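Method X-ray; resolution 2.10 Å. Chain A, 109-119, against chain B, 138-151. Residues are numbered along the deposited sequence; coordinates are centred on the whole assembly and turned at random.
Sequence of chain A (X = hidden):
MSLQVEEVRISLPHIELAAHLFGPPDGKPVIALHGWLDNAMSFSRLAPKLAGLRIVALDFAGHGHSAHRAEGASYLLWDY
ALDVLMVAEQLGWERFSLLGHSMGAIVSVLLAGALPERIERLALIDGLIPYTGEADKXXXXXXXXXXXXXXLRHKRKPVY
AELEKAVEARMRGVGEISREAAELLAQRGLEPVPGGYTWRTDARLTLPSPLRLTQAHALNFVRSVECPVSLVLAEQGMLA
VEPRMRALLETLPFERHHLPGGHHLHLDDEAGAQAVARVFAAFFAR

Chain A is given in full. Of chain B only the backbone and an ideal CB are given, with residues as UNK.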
# COMPACT_ATOMS: atom_id res chain seq x y z
N VAL A 109 -21.60 17.05 11.75
CA VAL A 109 -22.06 18.39 11.35
C VAL A 109 -21.49 18.77 10.00
O VAL A 109 -22.19 19.35 9.17
CB VAL A 109 -21.69 19.44 12.42
CG1 VAL A 109 -21.83 20.89 11.87
CG2 VAL A 109 -22.53 19.27 13.69
N LEU A 110 -20.22 18.46 9.77
CA LEU A 110 -19.56 18.76 8.48
C LEU A 110 -20.29 18.02 7.37
O LEU A 110 -20.60 18.61 6.40
CB LEU A 110 -18.10 18.30 8.54
CG LEU A 110 -17.13 19.20 9.31
CD1 LEU A 110 -15.71 18.74 9.10
CD2 LEU A 110 -17.28 20.65 8.92
N LEU A 111 -20.60 16.75 7.58
CA LEU A 111 -21.29 15.91 6.59
C LEU A 111 -22.72 16.42 6.36
O LEU A 111 -23.10 16.55 5.23
CB LEU A 111 -21.27 14.48 7.11
CG LEU A 111 -21.66 13.40 6.12
CD1 LEU A 111 -20.92 13.57 4.81
CD2 LEU A 111 -21.40 12.04 6.72
N ALA A 112 -23.43 16.75 7.42
CA ALA A 112 -24.82 17.25 7.36
C ALA A 112 -24.83 18.58 6.61
O ALA A 112 -25.69 18.79 5.80
CB ALA A 112 -25.41 17.37 8.73
N GLY A 113 -23.84 19.42 6.86
CA GLY A 113 -23.76 20.70 6.18
C GLY A 113 -23.34 20.58 4.73
O GLY A 113 -23.79 21.36 3.88
N ALA A 114 -22.49 19.60 4.42
CA ALA A 114 -21.96 19.49 3.06
C ALA A 114 -22.90 18.74 2.14
O ALA A 114 -22.99 19.07 0.96
CB ALA A 114 -20.59 18.79 3.08
N LEU A 115 -23.55 17.69 2.65
CA LEU A 115 -24.44 16.84 1.86
C LEU A 115 -25.79 16.73 2.56
O LEU A 115 -26.22 15.64 2.97
CB LEU A 115 -23.82 15.47 1.66
CG LEU A 115 -22.70 15.43 0.61
CD1 LEU A 115 -22.17 13.98 0.51
CD2 LEU A 115 -23.22 15.93 -0.75
N PRO A 116 -26.56 17.82 2.68
CA PRO A 116 -27.83 17.78 3.39
C PRO A 116 -28.83 16.77 2.79
O PRO A 116 -29.55 16.23 3.50
CB PRO A 116 -28.36 19.21 3.35
CG PRO A 116 -27.50 19.93 2.36
CD PRO A 116 -26.23 19.13 2.21
N GLU A 117 -28.72 16.46 1.50
CA GLU A 117 -29.60 15.51 0.78
C GLU A 117 -29.53 14.11 1.43
O GLU A 117 -30.51 13.42 1.37
CB GLU A 117 -29.22 15.51 -0.71
CG GLU A 117 -27.94 14.73 -1.01
CD GLU A 117 -27.04 14.95 -2.22
OE1 GLU A 117 -26.98 16.06 -2.72
OE2 GLU A 117 -26.35 14.00 -2.58
N ARG A 118 -28.40 13.68 1.99
CA ARG A 118 -28.18 12.34 2.56
C ARG A 118 -28.51 12.20 4.04
O ARG A 118 -28.74 11.11 4.43
CB ARG A 118 -26.69 11.98 2.46
CG ARG A 118 -26.07 12.14 1.09
CD ARG A 118 -26.59 11.21 0.01
NE ARG A 118 -26.52 9.81 0.34
CZ ARG A 118 -25.61 8.96 -0.11
NH1 ARG A 118 -25.66 7.70 0.28
NH2 ARG A 118 -24.67 9.35 -0.93
N ILE A 119 -28.60 13.26 4.82
CA ILE A 119 -28.63 13.10 6.28
C ILE A 119 -30.03 13.41 6.80
O ILE A 119 -30.52 14.54 6.67
CB ILE A 119 -27.59 14.00 6.96
CG1 ILE A 119 -26.20 13.78 6.41
CG2 ILE A 119 -27.62 13.76 8.46
CD1 ILE A 119 -25.75 12.28 6.44
N UNK B 138 -18.21 27.33 1.60
CA UNK B 138 -17.35 26.18 1.92
C UNK B 138 -18.16 24.90 2.13
O UNK B 138 -17.72 23.83 1.68
CB UNK B 138 -16.52 26.48 3.17
N UNK B 139 -19.35 24.95 2.75
CA UNK B 139 -20.14 23.72 2.87
C UNK B 139 -20.49 23.15 1.52
O UNK B 139 -20.35 21.95 1.30
CB UNK B 139 -21.42 23.98 3.67
N UNK B 140 -20.88 24.01 0.58
CA UNK B 140 -21.26 23.53 -0.75
C UNK B 140 -20.06 22.96 -1.49
O UNK B 140 -20.19 21.97 -2.22
CB UNK B 140 -21.89 24.66 -1.57
N UNK B 141 -18.91 23.61 -1.37
CA UNK B 141 -17.71 23.13 -2.01
C UNK B 141 -17.26 21.78 -1.44
O UNK B 141 -16.87 20.89 -2.20
CB UNK B 141 -16.59 24.17 -1.86
N UNK B 142 -17.32 21.60 -0.11
CA UNK B 142 -17.02 20.28 0.44
C UNK B 142 -17.98 19.25 -0.13
O UNK B 142 -17.57 18.18 -0.59
CB UNK B 142 -17.10 20.30 1.97
N UNK B 143 -19.26 19.61 -0.23
CA UNK B 143 -20.23 18.68 -0.78
C UNK B 143 -19.89 18.27 -2.20
O UNK B 143 -19.99 17.08 -2.55
CB UNK B 143 -21.63 19.30 -0.74
N UNK B 144 -19.47 19.23 -3.03
CA UNK B 144 -19.08 18.90 -4.40
C UNK B 144 -17.84 18.01 -4.43
O UNK B 144 -17.71 17.13 -5.29
CB UNK B 144 -18.82 20.18 -5.20
N UNK B 145 -16.88 18.28 -3.54
CA UNK B 145 -15.69 17.43 -3.49
C UNK B 145 -16.06 16.01 -3.09
O UNK B 145 -15.56 15.04 -3.69
CB UNK B 145 -14.66 18.00 -2.51
N UNK B 146 -16.94 15.86 -2.10
CA UNK B 146 -17.34 14.52 -1.65
C UNK B 146 -18.08 13.77 -2.75
O UNK B 146 -17.88 12.56 -2.95
CB UNK B 146 -18.22 14.61 -0.40
N UNK B 147 -18.95 14.48 -3.49
CA UNK B 147 -19.67 13.83 -4.58
C UNK B 147 -18.72 13.41 -5.70
O UNK B 147 -18.87 12.32 -6.27
CB UNK B 147 -20.75 14.76 -5.13
N UNK B 148 -17.75 14.26 -6.03
CA UNK B 148 -16.75 13.88 -7.02
C UNK B 148 -15.95 12.67 -6.59
O UNK B 148 -15.57 11.84 -7.42
CB UNK B 148 -15.80 15.05 -7.29
N UNK B 149 -15.62 12.57 -5.30
CA UNK B 149 -14.95 11.36 -4.81
C UNK B 149 -15.79 10.13 -5.08
O UNK B 149 -15.27 9.08 -5.47
CB UNK B 149 -14.66 11.47 -3.31
N UNK B 150 -17.11 10.25 -4.92
CA UNK B 150 -17.97 9.10 -5.20
C UNK B 150 -18.05 8.81 -6.69
O UNK B 150 -18.12 7.64 -7.09
CB UNK B 150 -19.37 9.34 -4.64
N UNK B 151 -18.07 9.84 -7.53
CA UNK B 151 -18.23 9.59 -8.96
C UNK B 151 -16.94 9.13 -9.62
O UNK B 151 -16.98 8.63 -10.74
CB UNK B 151 -18.74 10.85 -9.66

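Chain B 138-151 is one helix, and it crosses the chain A helix 109-114 at 90°, with the axes 8.5 Å apart at closest approach. The crossing lies near the C-terminal end of the chain A helix, so contacts gather around Ala A114 and the residues after it.

Position 138 is out of reach of this stretch of chain A, which therefore sets no preference. It is Ala B138.

Position 139 has its CB pointing sideways, with the ideal CB 3.5 Å from Gly A113 O. A compact apolar residue would suit, such as alanine, valine or proline; proline is tolerated in the first turn of a helix. The residue is Pro B139. Its CB lies 3.7 Å from Gly A113 O, and its backbone O takes a CA-H...O contact from Ala A114 CA at 3.4 Å.

Positions 140 and 141 point away from chain A, and polar or charged residues would fit. They are Gln B140 and Lys B141. Both reach along their own helix to the side chain at 144.

Position 142 points sideways, with the ideal CB 4.0 Å from Ala A114 CB. Chain A offers an apolar surface here, so leucine, isoleucine or methionine would serve. The residue is Leu B142, with chi1 t and chi2 p. Its CG packs 3.8 Å from Ala A114 CB, and its CD2 comes within 4.3 Å of Leu A110 O.

Position 143 is the most restricted. Its CA is 4.3 Å from Ala A114 CA, the closest CA pair of the two stretches. The ideal CB would lie 2.2 Å from Ala A114 O, a clash. The helical backbone angles would allow any ordinary residue, but the space allows only glycine. Gly B143 is found. Its CA makes a CA-H...O contact with Ala A114 O at 3.3 Å. The side chain of Ala A114 sits as a knob among Gly B143, Pro B139, Leu B142 and the residue at 146.

Position 144 points away, and a polar residue would do. Glu B144 accepts a hydrogen bond from Gln B140 NE2 to its OE1 (3.1 Å), and its OE2 forms a salt bridge with Lys B141 NZ (3.1 Å). Position 145 is out of reach; it is Ala B145.

Position 146 points toward chain A, where Leu A111, Ala A114 and Leu A115 form an apolar patch. Leucine, methionine or isoleucine would suit. Leu B146 places CD1 4.1 Å from Leu A111 CD1, and its CB is 4.1 Å from Leu A115 CD1.

Position 147 points sideways, but the Glu A117 carboxylate is available to a long side chain. Lysine or arginine is favoured. The NZ of Lys B147 donates to Glu A117 OE1 at 3.0 Å in a salt bridge, while its CE rests 3.8 Å from Leu A115 CD2.

Positions 148, 149 and 151 are out of reach: Ala B148, Gln B149 and Ala B151.

Position 150 points toward Arg A118. An apolar or polar residue of medium length could fit. Leu B150 sets CD1 at the guanidinium edge, 4.1 Å from Arg A118 NH2.

Chain B 138-151: APQKLGEALKAQLA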
# COMPACT_ATOMS: atom_id res chain seq x y z
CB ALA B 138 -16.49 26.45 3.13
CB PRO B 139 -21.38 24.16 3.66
CG PRO B 139 -20.87 25.37 4.47
CD PRO B 139 -19.94 26.06 3.54
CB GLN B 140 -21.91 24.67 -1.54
CG GLN B 140 -22.14 24.36 -2.99
CD GLN B 140 -23.49 23.69 -3.22
OE1 GLN B 140 -24.41 23.80 -2.39
NE2 GLN B 140 -23.63 22.99 -4.36
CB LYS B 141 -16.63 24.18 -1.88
CG LYS B 141 -16.80 25.37 -2.87
CD LYS B 141 -16.94 24.92 -4.32
CE LYS B 141 -17.58 26.01 -5.20
NZ LYS B 141 -17.60 25.63 -6.67
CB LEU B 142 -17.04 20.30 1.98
CG LEU B 142 -16.83 18.95 2.69
CD1 LEU B 142 -15.49 18.32 2.19
CD2 LEU B 142 -16.91 19.11 4.20
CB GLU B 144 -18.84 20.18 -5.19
CG GLU B 144 -20.14 20.86 -5.63
CD GLU B 144 -19.97 22.37 -5.91
OE1 GLU B 144 -21.01 23.05 -6.07
OE2 GLU B 144 -18.81 22.85 -5.95
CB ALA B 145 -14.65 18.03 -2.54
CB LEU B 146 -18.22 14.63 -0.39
CG LEU B 146 -17.51 15.10 0.89
CD1 LEU B 146 -18.52 15.30 2.03
CD2 LEU B 146 -16.40 14.12 1.31
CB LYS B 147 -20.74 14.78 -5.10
CG LYS B 147 -22.02 14.83 -4.25
CD LYS B 147 -23.13 15.65 -4.96
CE LYS B 147 -23.33 17.05 -4.37
NZ LYS B 147 -24.79 17.43 -4.20
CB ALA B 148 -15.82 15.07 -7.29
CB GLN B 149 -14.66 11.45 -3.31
CG GLN B 149 -13.61 12.48 -2.94
CD GLN B 149 -12.21 11.89 -2.89
OE1 GLN B 149 -11.99 10.79 -3.36
NE2 GLN B 149 -11.28 12.62 -2.33
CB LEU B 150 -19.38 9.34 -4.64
CG LEU B 150 -19.54 9.47 -3.13
CD1 LEU B 150 -21.03 9.61 -2.81
CD2 LEU B 150 -18.99 8.35 -2.33
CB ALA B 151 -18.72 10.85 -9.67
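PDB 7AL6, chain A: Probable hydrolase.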